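Local coordinates for F5/8 type C domain protein (Clostridium perfringens, PDB 7JRM) that forms part of ZmpB, a mucin-directed O-glycopeptidase, and probably binds glycans through its CBM51 carbohydrate-binding module, at residues 329-334 with 349-354; 337-342 with 362-367; 373-378 with 450-455. One frame throughout, in Å; residues are numbered along the deposited sequence.

Contact 1: 329-334 with 349-354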
ATOM      1  N   THR A 329       9.679  10.580 -29.387  1.00 25.41           N
ATOM      2  CA  THR A 329      10.714  10.353 -28.390  1.00 27.61           C
ATOM      3  C   THR A 329      11.918  11.256 -28.594  1.00 26.70           C
ATOM      4  O   THR A 329      12.631  11.550 -27.630  1.00 28.35           O
ATOM      5  CB  THR A 329      11.174   8.890 -28.410  1.00 26.67           C
ATOM      6  OG1 THR A 329      11.774   8.589 -29.677  1.00 32.19           O
ATOM      7  CG2 THR A 329       9.996   7.957 -28.171  1.00 27.96           C
ATOM      8  N   THR A 330      12.156  11.693 -29.830  1.00 23.98           N
ATOM      9  CA  THR A 330      13.189  12.664 -30.152  1.00 27.96           C
ATOM     10  C   THR A 330      12.633  13.626 -31.191  1.00 27.92           C
ATOM     11  O   THR A 330      11.788  13.253 -32.010  1.00 26.58           O
ATOM     12  CB  THR A 330      14.467  11.991 -30.676  1.00 29.81           C
ATOM     13  OG1 THR A 330      15.420  12.993 -31.051  1.00 28.10           O
ATOM     14  CG2 THR A 330      14.157  11.111 -31.880  1.00 32.21           C
ATOM     15  N   LEU A 331      13.102  14.869 -31.146  1.00 26.84           N
ATOM     16  CA  LEU A 331      12.589  15.896 -32.043  1.00 23.73           C
ATOM     17  C   LEU A 331      13.664  16.940 -32.297  1.00 25.08           C
ATOM     18  O   LEU A 331      14.322  17.398 -31.359  1.00 24.04           O
ATOM     19  CB  LEU A 331      11.334  16.558 -31.462  1.00 23.24           C
ATOM     20  CG  LEU A 331      10.638  17.593 -32.347  1.00 24.54           C
ATOM     21  CD1 LEU A 331      10.157  16.962 -33.645  1.00 26.70           C
ATOM     22  CD2 LEU A 331       9.481  18.236 -31.603  1.00 21.30           C
ATOM     23  N   THR A 332      13.832  17.309 -33.564  1.00 24.62           N
ATOM     24  CA  THR A 332      14.765  18.347 -33.976  1.00 29.77           C
ATOM     25  C   THR A 332      13.976  19.523 -34.537  1.00 27.14           C
ATOM     26  O   THR A 332      13.096  19.335 -35.385  1.00 27.96           O
ATOM     27  CB  THR A 332      15.751  17.818 -35.020  1.00 31.95           C
ATOM     28  OG1 THR A 332      16.616  16.849 -34.416  1.00 33.55           O
ATOM     29  CG2 THR A 332      16.594  18.952 -35.587  1.00 30.36           C
ATOM     30  N   LEU A 333      14.287  20.725 -34.062  1.00 27.29           N
ATOM     31  CA  LEU A 333      13.579  21.932 -34.460  1.00 27.16           C
ATOM     32  C   LEU A 333      14.479  22.831 -35.297  1.00 22.92           C
ATOM     33  O   LEU A 333      15.709  22.769 -35.219  1.00 24.62           O
ATOM     34  CB  LEU A 333      13.073  22.699 -33.232  1.00 24.29           C
ATOM     35  CG  LEU A 333      12.156  21.920 -32.290  1.00 26.32           C
ATOM     36  CD1 LEU A 333      11.572  22.836 -31.231  1.00 19.10           C
ATOM     37  CD2 LEU A 333      11.050  21.229 -33.069  1.00 16.42           C
ATOM     38  N   SER A 334      13.842  23.676 -36.105  1.00 29.14           N
ATOM     39  CA  SER A 334      14.562  24.618 -36.956  1.00 31.94           C
ATOM     40  C   SER A 334      13.655  25.805 -37.241  1.00 27.36           C
ATOM     41  O   SER A 334      12.555  25.631 -37.773  1.00 28.06           O
ATOM     42  CB  SER A 334      15.009  23.954 -38.261  1.00 34.42           C
ATOM     43  OG  SER A 334      15.390  24.922 -39.223  1.00 40.10           O
ATOM     44  N   GLU A 349      11.851  12.679 -25.118  1.00 24.46           N
ATOM     45  CA  GLU A 349      13.065  12.470 -24.341  1.00 24.14           C
ATOM     46  C   GLU A 349      14.214  13.374 -24.751  1.00 24.67           C
ATOM     47  O   GLU A 349      15.062  13.689 -23.913  1.00 20.44           O
ATOM     48  CB  GLU A 349      13.522  11.009 -24.450  1.00 23.76           C
ATOM     49  CG  GLU A 349      12.446   9.994 -24.097  1.00 27.74           C
ATOM     50  CD  GLU A 349      12.750   8.610 -24.637  1.00 35.09           C
ATOM     51  OE1 GLU A 349      13.881   8.394 -25.120  1.00 38.74           O
ATOM     52  OE2 GLU A 349      11.858   7.738 -24.576  1.00 37.42           O
ATOM     53  N   THR A 350      14.264  13.799 -26.011  1.00 28.89           N
ATOM     54  CA  THR A 350      15.354  14.626 -26.511  1.00 22.22           C
ATOM     55  C   THR A 350      14.790  15.694 -27.434  1.00 23.71           C
ATOM     56  O   THR A 350      14.016  15.385 -28.345  1.00 25.97           O
ATOM     57  CB  THR A 350      16.395  13.780 -27.256  1.00 25.27           C
ATOM     58  OG1 THR A 350      17.063  12.918 -26.326  1.00 22.79           O
ATOM     59  CG2 THR A 350      17.423  14.671 -27.938  1.00 24.82           C
ATOM     60  N   LEU A 351      15.176  16.946 -27.193  1.00 23.13           N
ATOM     61  CA  LEU A 351      14.754  18.078 -28.013  1.00 23.29           C
ATOM     62  C   LEU A 351      15.998  18.819 -28.483  1.00 21.85           C
ATOM     63  O   LEU A 351      16.697  19.440 -27.676  1.00 22.80           O
ATOM     64  CB  LEU A 351      13.823  19.009 -27.236  1.00 20.85           C
ATOM     65  CG  LEU A 351      13.150  20.128 -28.035  1.00 22.19           C
ATOM     66  CD1 LEU A 351      12.638  19.609 -29.370  1.00 23.62           C
ATOM     67  CD2 LEU A 351      12.020  20.754 -27.233  1.00 25.00           C
ATOM     68  N   ASN A 352      16.274  18.752 -29.783  1.00 26.03           N
ATOM     69  CA  ASN A 352      17.423  19.420 -30.388  1.00 25.44           C
ATOM     70  C   ASN A 352      16.918  20.684 -31.077  1.00 24.74           C
ATOM     71  O   ASN A 352      16.434  20.634 -32.210  1.00 31.88           O
ATOM     72  CB  ASN A 352      18.136  18.495 -31.368  1.00 27.17           C
ATOM     73  CG  ASN A 352      18.716  17.266 -30.695  1.00 29.96           C
ATOM     74  OD1 ASN A 352      19.289  17.350 -29.609  1.00 32.61           O
ATOM     75  ND2 ASN A 352      18.569  16.116 -31.340  1.00 32.11           N
ATOM     76  N   MET A 353      17.032  21.817 -30.392  1.00 28.43           N
ATOM     77  CA  MET A 353      16.532  23.093 -30.892  1.00 21.16           C
ATOM     78  C   MET A 353      17.603  24.170 -30.806  1.00 29.21           C
ATOM     79  O   MET A 353      17.312  25.342 -30.546  1.00 24.46           O
ATOM     80  CB  MET A 353      15.277  23.522 -30.136  1.00 23.69           C
ATOM     81  CG  MET A 353      15.455  23.618 -28.628  1.00 27.12           C
ATOM     82  SD  MET A 353      13.901  23.899 -27.761  1.00 25.06           S
ATOM     83  CE  MET A 353      13.939  25.678 -27.582  1.00 31.06           C
ATOM     84  N   ASP A 354      18.860  23.793 -31.023  1.00 28.28           N
ATOM     85  CA  ASP A 354      19.930  24.777 -31.066  1.00 27.96           C
ATOM     86  C   ASP A 354      19.760  25.694 -32.271  1.00 26.92           C
ATOM     87  O   ASP A 354      19.237  25.293 -33.315  1.00 23.97           O
ATOM     88  CB  ASP A 354      21.296  24.089 -31.123  1.00 27.83           C
ATOM     89  CG  ASP A 354      21.763  23.605 -29.765  1.00 29.45           C
ATOM     90  OD1 ASP A 354      21.241  24.096 -28.743  1.00 29.64           O
ATOM     91  OD2 ASP A 354      22.660  22.736 -29.719  1.00 32.41           O
TER
HETATM   92  O   HOH W   1      16.571  14.299 -32.998  1.00 36.26           O
HETATM   93  O   HOH W   2      19.425  16.634 -34.492  1.00 35.32           O
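Glu349 turns one face of its carboxylate to Thr329, whose CB sits almost straight above CD at 4.1 Å; the two side chains run side by side. The amide of Asn352 is the second flat group. Its ND2 end faces Thr332, with OG1 3.7 Å from ND2, too long for a bond. Two waters instead join them: both bond to Thr332 OG1 and, weakly, accept from ND2, one lying on each side of the amide plane. The first also holds Thr330 OG1 at 2.6 Å. That hydroxyl stands anti to the backbone N (chi1 177°), which lays it beside Thr350.

Beneath this polar row the backbones pair as parallel strands, residue for residue from Thr330–Thr350 to Thr332–Asn352. Thr329 O takes two donors from the same face of its plane, Glu349 N at 2.9 Å and Thr350 N at 3.2 Å. The straightest bond runs from Asn352 N to Leu331 O, 2.9 Å with 171° at the hydrogen. On the opposite face Leu351 CD1 is the shared apolar point, 3.8 Å from Leu333 CG and 3.9 Å from Leu331 CB.

Leu331 and Leu351, matched on adjacent parallel strands and pointing to one side, are consistent with a leucine-rich repeat, probably internalin-like. Strand 330-332 is outermost in the mixed sheet within this chain; Gln313 of helix 304-314 packs on Thr330 and Leu331, and Leu306 and Ser309 on Leu333 just beyond the strand. Strand 350-352 pairs on its other edge with parallel strand 372-384, where Asn374 ND2 probably donates to Asn352 OD1.

Contact 2: 337-342 with 362-367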
ATOM      1  N   GLU A 337       9.775  29.666 -33.239  1.00 24.45           N
ATOM      2  CA  GLU A 337       9.649  30.786 -32.317  1.00 29.38           C
ATOM      3  C   GLU A 337       8.717  30.506 -31.150  1.00 24.38           C
ATOM      4  O   GLU A 337       8.886  31.101 -30.084  1.00 25.82           O
ATOM      5  CB  GLU A 337       9.143  32.034 -33.055  1.00 30.95           C
ATOM      6  CG  GLU A 337      10.202  32.760 -33.864  1.00 32.26           C
ATOM      7  CD  GLU A 337       9.611  33.830 -34.762  1.00 40.36           C
ATOM      8  OE1 GLU A 337       8.549  34.384 -34.410  1.00 40.81           O
ATOM      9  OE2 GLU A 337      10.210  34.118 -35.820  1.00 36.41           O
ATOM     10  N   ASP A 338       7.744  29.615 -31.327  1.00 25.21           N
ATOM     11  CA  ASP A 338       6.735  29.326 -30.313  1.00 25.54           C
ATOM     12  C   ASP A 338       6.635  27.818 -30.147  1.00 21.28           C
ATOM     13  O   ASP A 338       6.342  27.104 -31.111  1.00 20.61           O
ATOM     14  CB  ASP A 338       5.380  29.922 -30.710  1.00 20.92           C
ATOM     15  CG  ASP A 338       4.336  29.790 -29.616  1.00 27.82           C
ATOM     16  OD1 ASP A 338       4.670  29.316 -28.511  1.00 22.73           O
ATOM     17  OD2 ASP A 338       3.171  30.168 -29.866  1.00 28.90           O
ATOM     18  N   LEU A 339       6.872  27.338 -28.928  1.00 20.13           N
ATOM     19  CA  LEU A 339       6.819  25.916 -28.620  1.00 19.72           C
ATOM     20  C   LEU A 339       5.413  25.431 -28.294  1.00 20.86           C
ATOM     21  O   LEU A 339       5.254  24.283 -27.866  1.00 22.20           O
ATOM     22  CB  LEU A 339       7.754  25.595 -27.450  1.00 21.10           C
ATOM     23  CG  LEU A 339       9.254  25.739 -27.709  1.00 22.52           C
ATOM     24  CD1 LEU A 339      10.042  25.430 -26.446  1.00 19.10           C
ATOM     25  CD2 LEU A 339       9.688  24.837 -28.848  1.00 23.55           C
ATOM     26  N   THR A 340       4.398  26.273 -28.485  1.00 17.51           N
ATOM     27  CA  THR A 340       3.030  25.903 -28.147  1.00 22.72           C
ATOM     28  C   THR A 340       2.602  24.664 -28.925  1.00 19.18           C
ATOM     29  O   THR A 340       2.757  24.595 -30.148  1.00 22.13           O
ATOM     30  CB  THR A 340       2.079  27.064 -28.438  1.00 22.51           C
ATOM     31  OG1 THR A 340       2.454  28.198 -27.646  1.00 22.18           O
ATOM     32  CG2 THR A 340       0.644  26.677 -28.106  1.00 25.31           C
ATOM     33  N   GLY A 341       2.066  23.678 -28.202  1.00 18.13           N
ATOM     34  CA  GLY A 341       1.688  22.396 -28.753  1.00 23.68           C
ATOM     35  C   GLY A 341       2.578  21.257 -28.296  1.00 18.21           C
ATOM     36  O   GLY A 341       2.108  20.118 -28.191  1.00 19.73           O
ATOM     37  N   LEU A 342       3.850  21.546 -28.009  1.00 19.33           N
ATOM     38  CA  LEU A 342       4.786  20.520 -27.566  1.00 20.88           C
ATOM     39  C   LEU A 342       4.484  20.005 -26.166  1.00 20.44           C
ATOM     40  O   LEU A 342       5.104  19.023 -25.740  1.00 17.92           O
ATOM     41  CB  LEU A 342       6.216  21.059 -27.619  1.00 16.79           C
ATOM     42  CG  LEU A 342       6.978  20.785 -28.917  1.00 21.10           C
ATOM     43  CD1 LEU A 342       8.426  21.233 -28.799  1.00 22.08           C
ATOM     44  CD2 LEU A 342       6.893  19.310 -29.278  1.00 17.95           C
ATOM     45  N   ARG A 362       8.555  27.303 -21.236  1.00 26.87           N
ATOM     46  CA  ARG A 362       7.488  26.856 -20.347  1.00 24.88           C
ATOM     47  C   ARG A 362       6.559  25.798 -20.943  1.00 25.44           C
ATOM     48  O   ARG A 362       6.034  24.988 -20.157  1.00 25.71           O
ATOM     49  CB  ARG A 362       6.680  28.072 -19.870  1.00 28.24           C
ATOM     50  CG  ARG A 362       7.381  28.878 -18.785  1.00 27.65           C
ATOM     51  CD  ARG A 362       6.592  30.118 -18.408  1.00 32.73           C
ATOM     52  NE  ARG A 362       6.451  31.039 -19.531  1.00 31.82           N
ATOM     53  CZ  ARG A 362       5.657  32.104 -19.527  1.00 32.65           C
ATOM     54  NH1 ARG A 362       5.589  32.888 -20.594  1.00 30.73           N
ATOM     55  NH2 ARG A 362       4.931  32.387 -18.453  1.00 32.02           N
ATOM     56  N   PRO A 363       6.291  25.747 -22.253  1.00 20.51           N
ATOM     57  CA  PRO A 363       5.501  24.620 -22.780  1.00 18.42           C
ATOM     58  C   PRO A 363       6.115  23.253 -22.520  1.00 21.51           C
ATOM     59  O   PRO A 363       5.394  22.250 -22.584  1.00 19.31           O
ATOM     60  CB  PRO A 363       5.426  24.921 -24.282  1.00 21.37           C
ATOM     61  CG  PRO A 363       5.474  26.398 -24.350  1.00 24.17           C
ATOM     62  CD  PRO A 363       6.428  26.816 -23.262  1.00 26.51           C
ATOM     63  N   LEU A 364       7.414  23.176 -22.230  1.00 18.03           N
ATOM     64  CA  LEU A 364       8.076  21.913 -21.929  1.00 22.20           C
ATOM     65  C   LEU A 364       8.182  21.648 -20.432  1.00 23.88           C
ATOM     66  O   LEU A 364       8.900  20.729 -20.027  1.00 23.29           O
ATOM     67  CB  LEU A 364       9.472  21.884 -22.555  1.00 19.26           C
ATOM     68  CG  LEU A 364       9.659  22.541 -23.922  1.00 16.74           C
ATOM     69  CD1 LEU A 364      11.140  22.721 -24.222  1.00 17.08           C
ATOM     70  CD2 LEU A 364       8.985  21.723 -25.011  1.00 21.04           C
ATOM     71  N   SER A 365       7.477  22.423 -19.605  1.00 22.22           N
ATOM     72  CA  SER A 365       7.667  22.338 -18.160  1.00 23.34           C
ATOM     73  C   SER A 365       7.206  20.995 -17.606  1.00 24.10           C
ATOM     74  O   SER A 365       7.842  20.440 -16.704  1.00 25.10           O
ATOM     75  CB  SER A 365       6.929  23.482 -17.466  1.00 24.16           C
ATOM     76  OG  SER A 365       5.527  23.348 -17.613  1.00 33.14           O
ATOM     77  N   LYS A 366       6.105  20.458 -18.127  1.00 22.92           N
ATOM     78  CA  LYS A 366       5.515  19.234 -17.599  1.00 25.21           C
ATOM     79  C   LYS A 366       5.956  17.985 -18.352  1.00 21.99           C
ATOM     80  O   LYS A 366       5.360  16.920 -18.162  1.00 22.67           O
ATOM     81  CB  LYS A 366       3.989  19.338 -17.609  1.00 25.45           C
ATOM     82  CG  LYS A 366       3.436  20.438 -16.716  1.00 30.06           C
ATOM     83  CD  LYS A 366       1.986  20.744 -17.055  1.00 17.57           C
ATOM     84  N   LEU A 367       6.980  18.086 -19.198  1.00 20.69           N
ATOM     85  CA  LEU A 367       7.520  16.918 -19.888  1.00 23.99           C
ATOM     86  C   LEU A 367       8.444  16.174 -18.931  1.00 22.66           C
ATOM     87  O   LEU A 367       9.550  16.638 -18.637  1.00 29.68           O
ATOM     88  CB  LEU A 367       8.254  17.336 -21.158  1.00 21.82           C
ATOM     89  CG  LEU A 367       7.466  18.200 -22.146  1.00 22.09           C
ATOM     90  CD1 LEU A 367       8.282  18.464 -23.402  1.00 27.35           C
ATOM     91  CD2 LEU A 367       6.135  17.551 -22.495  1.00 20.07           C
TER
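Leu339 and Leu364 meet at about a right angle, CD1 to CD1 at 3.7 Å, where two successive turns of a leucine-rich-repeat coil, probably internalin-like, lie one upon the other. Both segments are return loops: 337-342 connects strand 330-332 to strand 350-352, and the loop 362-367 leads from strand 350-352 to strand 372-384. The turns meet through apolar side chains, helped by side chains resting on backbone carbonyl oxygens.

Leu364 serves two partners with its two branches. While CD1 crosses Leu339, CD2 runs alongside Leu342, 3.9 Å from its CD1, the two side chains pointing the same way. A first torsion of -37° sets CG of Leu364 beside its backbone N; chi2, at 166°, then sets CD1. Pro363 fills the neighbouring place: its ring CG rests on Leu339 CB at 3.9 Å, and its CB approaches the carbonyl oxygen, Leu339 O, at 3.6 Å. That oxygen already accepts from Leu342 N in the type II turn that spans 339 to 342, with Gly341 at the positive phi such a turn asks for. Leu351 of the intervening strand touches both Leu342 and Leu364, and Val358 and Leu333 lie against Leu339, placing the leucine tips in the interior of the coil.

An Asx turn at Asp338 overlaps the start of the type II turn. Asp338 OD1 is gripped twice from one face of its carboxylate: by Thr340 N from well above the plane, at 3.1 Å, and by the Thr340 OG1 hydroxyl, on the syn side, at 2.6 Å.

Contact 3: 373-378 with 450-455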
ATOM      1  N   LEU A 373      18.020  18.406 -23.485  1.00 22.02           N
ATOM      2  CA  LEU A 373      17.504  19.648 -24.053  1.00 20.88           C
ATOM      3  C   LEU A 373      18.675  20.447 -24.606  1.00 17.83           C
ATOM      4  O   LEU A 373      19.502  20.956 -23.842  1.00 19.89           O
ATOM      5  CB  LEU A 373      16.732  20.451 -23.008  1.00 19.74           C
ATOM      6  CG  LEU A 373      16.178  21.800 -23.474  1.00 23.80           C
ATOM      7  CD1 LEU A 373      15.155  21.609 -24.582  1.00 24.29           C
ATOM      8  CD2 LEU A 373      15.570  22.562 -22.305  1.00 26.99           C
ATOM      9  N   ASN A 374      18.746  20.554 -25.929  1.00 25.42           N
ATOM     10  CA  ASN A 374      19.777  21.327 -26.617  1.00 26.16           C
ATOM     11  C   ASN A 374      19.102  22.573 -27.188  1.00 23.87           C
ATOM     12  O   ASN A 374      18.538  22.546 -28.282  1.00 25.30           O
ATOM     13  CB  ASN A 374      20.450  20.499 -27.708  1.00 24.70           C
ATOM     14  CG  ASN A 374      21.123  19.253 -27.162  1.00 26.05           C
ATOM     15  OD1 ASN A 374      21.945  19.326 -26.248  1.00 28.72           O
ATOM     16  ND2 ASN A 374      20.776  18.101 -27.722  1.00 26.87           N
ATOM     17  N   ALA A 375      19.165  23.668 -26.433  1.00 27.25           N
ATOM     18  CA  ALA A 375      18.533  24.932 -26.798  1.00 28.22           C
ATOM     19  C   ALA A 375      19.524  26.081 -26.658  1.00 29.07           C
ATOM     20  O   ALA A 375      19.222  27.134 -26.093  1.00 25.10           O
ATOM     21  CB  ALA A 375      17.294  25.185 -25.945  1.00 28.63           C
ATOM     22  N   GLN A 376      20.728  25.889 -27.184  1.00 27.66           N
ATOM     23  CA  GLN A 376      21.795  26.866 -27.039  1.00 32.27           C
ATOM     24  C   GLN A 376      21.848  27.801 -28.241  1.00 31.19           C
ATOM     25  O   GLN A 376      21.515  27.420 -29.367  1.00 31.18           O
ATOM     26  CB  GLN A 376      23.144  26.169 -26.867  1.00 37.44           C
ATOM     27  CG  GLN A 376      23.293  25.412 -25.560  1.00 39.29           C
ATOM     28  CD  GLN A 376      24.730  25.356 -25.084  1.00 46.16           C
ATOM     29  OE1 GLN A 376      25.641  25.073 -25.861  1.00 50.88           O
ATOM     30  NE2 GLN A 376      24.941  25.625 -23.801  1.00 47.77           N
ATOM     31  N   GLU A 377      22.268  29.040 -27.981  1.00 32.80           N
ATOM     32  CA  GLU A 377      22.515  30.048 -29.012  1.00 32.49           C
ATOM     33  C   GLU A 377      21.250  30.342 -29.822  1.00 29.79           C
ATOM     34  O   GLU A 377      21.213  30.214 -31.048  1.00 32.90           O
ATOM     35  CB  GLU A 377      23.672  29.624 -29.923  1.00 33.57           C
ATOM     36  CG  GLU A 377      25.032  29.681 -29.249  1.00 36.33           C
ATOM     37  CD  GLU A 377      26.161  29.269 -30.171  1.00 41.37           C
ATOM     38  OE1 GLU A 377      26.059  29.521 -31.391  1.00 39.94           O
ATOM     39  OE2 GLU A 377      27.153  28.693 -29.677  1.00 51.13           O
ATOM     40  N   GLN A 378      20.206  30.750 -29.108  1.00 28.91           N
ATOM     41  CA  GLN A 378      18.990  31.214 -29.751  1.00 29.97           C
ATOM     42  C   GLN A 378      19.158  32.659 -30.216  1.00 29.57           C
ATOM     43  O   GLN A 378      20.063  33.378 -29.789  1.00 30.99           O
ATOM     44  CB  GLN A 378      17.799  31.112 -28.797  1.00 27.26           C
ATOM     45  CG  GLN A 378      17.663  29.764 -28.109  1.00 30.75           C
ATOM     46  CD  GLN A 378      17.136  28.690 -29.038  1.00 28.83           C
ATOM     47  OE1 GLN A 378      16.047  28.818 -29.597  1.00 30.52           O
ATOM     48  NE2 GLN A 378      17.907  27.622 -29.207  1.00 26.87           N
ATOM     49  N   GLU A 450      21.051  26.306 -18.000  1.00 44.83           N
ATOM     50  CA  GLU A 450      21.444  24.927 -18.264  1.00 41.60           C
ATOM     51  C   GLU A 450      20.913  24.472 -19.618  1.00 42.58           C
ATOM     52  O   GLU A 450      19.747  24.080 -19.737  1.00 45.34           O
ATOM     53  CB  GLU A 450      20.945  24.002 -17.151  1.00 44.09           C
ATOM     54  CG  GLU A 450      21.290  22.534 -17.360  1.00 49.32           C
ATOM     55  CD  GLU A 450      22.733  22.325 -17.778  1.00 51.40           C
ATOM     56  OE1 GLU A 450      22.976  22.069 -18.976  1.00 51.20           O
ATOM     57  OE2 GLU A 450      23.625  22.415 -16.907  1.00 49.19           O
ATOM     58  N   GLY A 451      21.760  24.531 -20.643  1.00 39.40           N
ATOM     59  CA  GLY A 451      21.380  24.134 -21.981  1.00 37.73           C
ATOM     60  C   GLY A 451      20.522  25.125 -22.734  1.00 35.04           C
ATOM     61  O   GLY A 451      20.114  24.830 -23.864  1.00 31.21           O
ATOM     62  N   PHE A 452      20.236  26.290 -22.154  1.00 33.10           N
ATOM     63  CA  PHE A 452      19.376  27.295 -22.775  1.00 30.45           C
ATOM     64  C   PHE A 452      20.113  28.628 -22.773  1.00 28.97           C
ATOM     65  O   PHE A 452      20.339  29.214 -21.711  1.00 31.09           O
ATOM     66  CB  PHE A 452      18.041  27.405 -22.038  1.00 28.85           C
ATOM     67  CG  PHE A 452      17.046  28.305 -22.713  1.00 30.10           C
ATOM     68  CD1 PHE A 452      16.880  28.272 -24.087  1.00 27.89           C
ATOM     69  CD2 PHE A 452      16.269  29.179 -21.970  1.00 28.90           C
ATOM     70  CE1 PHE A 452      15.962  29.099 -24.709  1.00 28.77           C
ATOM     71  CE2 PHE A 452      15.349  30.006 -22.584  1.00 27.80           C
ATOM     72  CZ  PHE A 452      15.195  29.966 -23.955  1.00 25.39           C
ATOM     73  N   SER A 453      20.482  29.104 -23.961  1.00 31.33           N
ATOM     74  CA  SER A 453      21.204  30.360 -24.098  1.00 30.07           C
ATOM     75  C   SER A 453      20.849  30.991 -25.436  1.00 29.53           C
ATOM     76  O   SER A 453      20.297  30.338 -26.325  1.00 23.92           O
ATOM     77  CB  SER A 453      22.719  30.150 -23.990  1.00 30.53           C
ATOM     78  OG  SER A 453      23.252  29.661 -25.209  1.00 24.72           O
ATOM     79  N   GLY A 454      21.168  32.272 -25.570  1.00 30.59           N
ATOM     80  CA  GLY A 454      20.923  32.960 -26.823  1.00 31.65           C
ATOM     81  C   GLY A 454      20.897  34.467 -26.629  1.00 31.58           C
ATOM     82  O   GLY A 454      21.417  34.990 -25.645  1.00 30.90           O
ATOM     83  N   VAL A 455      20.274  35.140 -27.596  1.00 31.89           N
ATOM     84  CA  VAL A 455      20.228  36.597 -27.647  1.00 32.57           C
ATOM     85  C   VAL A 455      18.830  37.027 -28.067  1.00 33.04           C
ATOM     86  O   VAL A 455      18.316  36.569 -29.093  1.00 31.93           O
ATOM     87  CB  VAL A 455      21.276  37.167 -28.624  1.00 36.61           C
ATOM     88  CG1 VAL A 455      20.925  38.598 -29.017  1.00 28.96           C
ATOM     89  CG2 VAL A 455      22.668  37.094 -28.022  1.00 37.93           C
TER
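Ser453 receives two successive backbone N-H groups, one on each of its oxygens. Gln378 N reaches Ser453 O at 2.8 Å with 168° at the hydrogen, while Glu377 N bonds to Ser453 OG at 3.0 Å. The hydroxyl can do this because it sits between the backbone N and the carbonyl carbon, turned to the facing strand. Glu377 N is also near Ser453 O, but the angle is poor and that approach is not a bond.

This double grip lies at a beta bulge, as the register reveals. The strands run parallel, their axes 20° apart, and Ala375 pairs with Phe452; beyond that, Gln378 rather than Glu377 pairs with Gly454, a shift of one residue. Glu377 takes up the extra place in a left-handed helical conformation. The pairing resumes at once, with Val455 N bonded to Gln378 O at 2.8 Å. Gly451 and Gly454, at positive phi, both adopt backbone angles suited to glycine.

On the buried face, the Phe452 ring is the main apolar group. Its CG lies anti to the backbone N (chi1 -173°), and the ring presents its edge to Ala375 O, which is 3.3 Å from CD1; Ala375 CB lies 3.6 Å from the same CD1. Gln378 CG comes obliquely to CE1 at 3.9 Å. The Gln378 amide is spent outside the pair, with NE2 on Met353 O and OE1 on Val358 N, tying the bulge to the preceding coil.

Strand 372-384 thus joins the parallel repeat strands, through 350-352, to the strand 452-461. On its other side 452-461 is flanked by antiparallel 440-449, whose Phe447 meets the Phe452 ring and whose His444 and Leu446 pack on Val455.

Overall arrangement
The three contacts follow one mixed sheet and the loops that connect its first strands. Contacts 1 and 2 alternate along the chain, with centres about 12 Å apart, and share an interior: Leu333 CD1 meets Leu339 CD2 at 3.6 Å, and Leu351 CD2 meets Leu364 CD1 at 3.7 Å. Contact 3 comes later in sequence, its centre about 12 Å from that of contact 1, and strands 350-352 and 372-384 are sheet neighbours. Contact 2 touches contact 3 more lightly, Leu364 CD1 lying 4.2 Å from Leu373 CD1, with centres about 15 Å apart. None of them includes a calcium ligand; the calcium ion, held by Ser163, Val206, Asp208, Gly210 and Asp214, belongs to a different part of the chain.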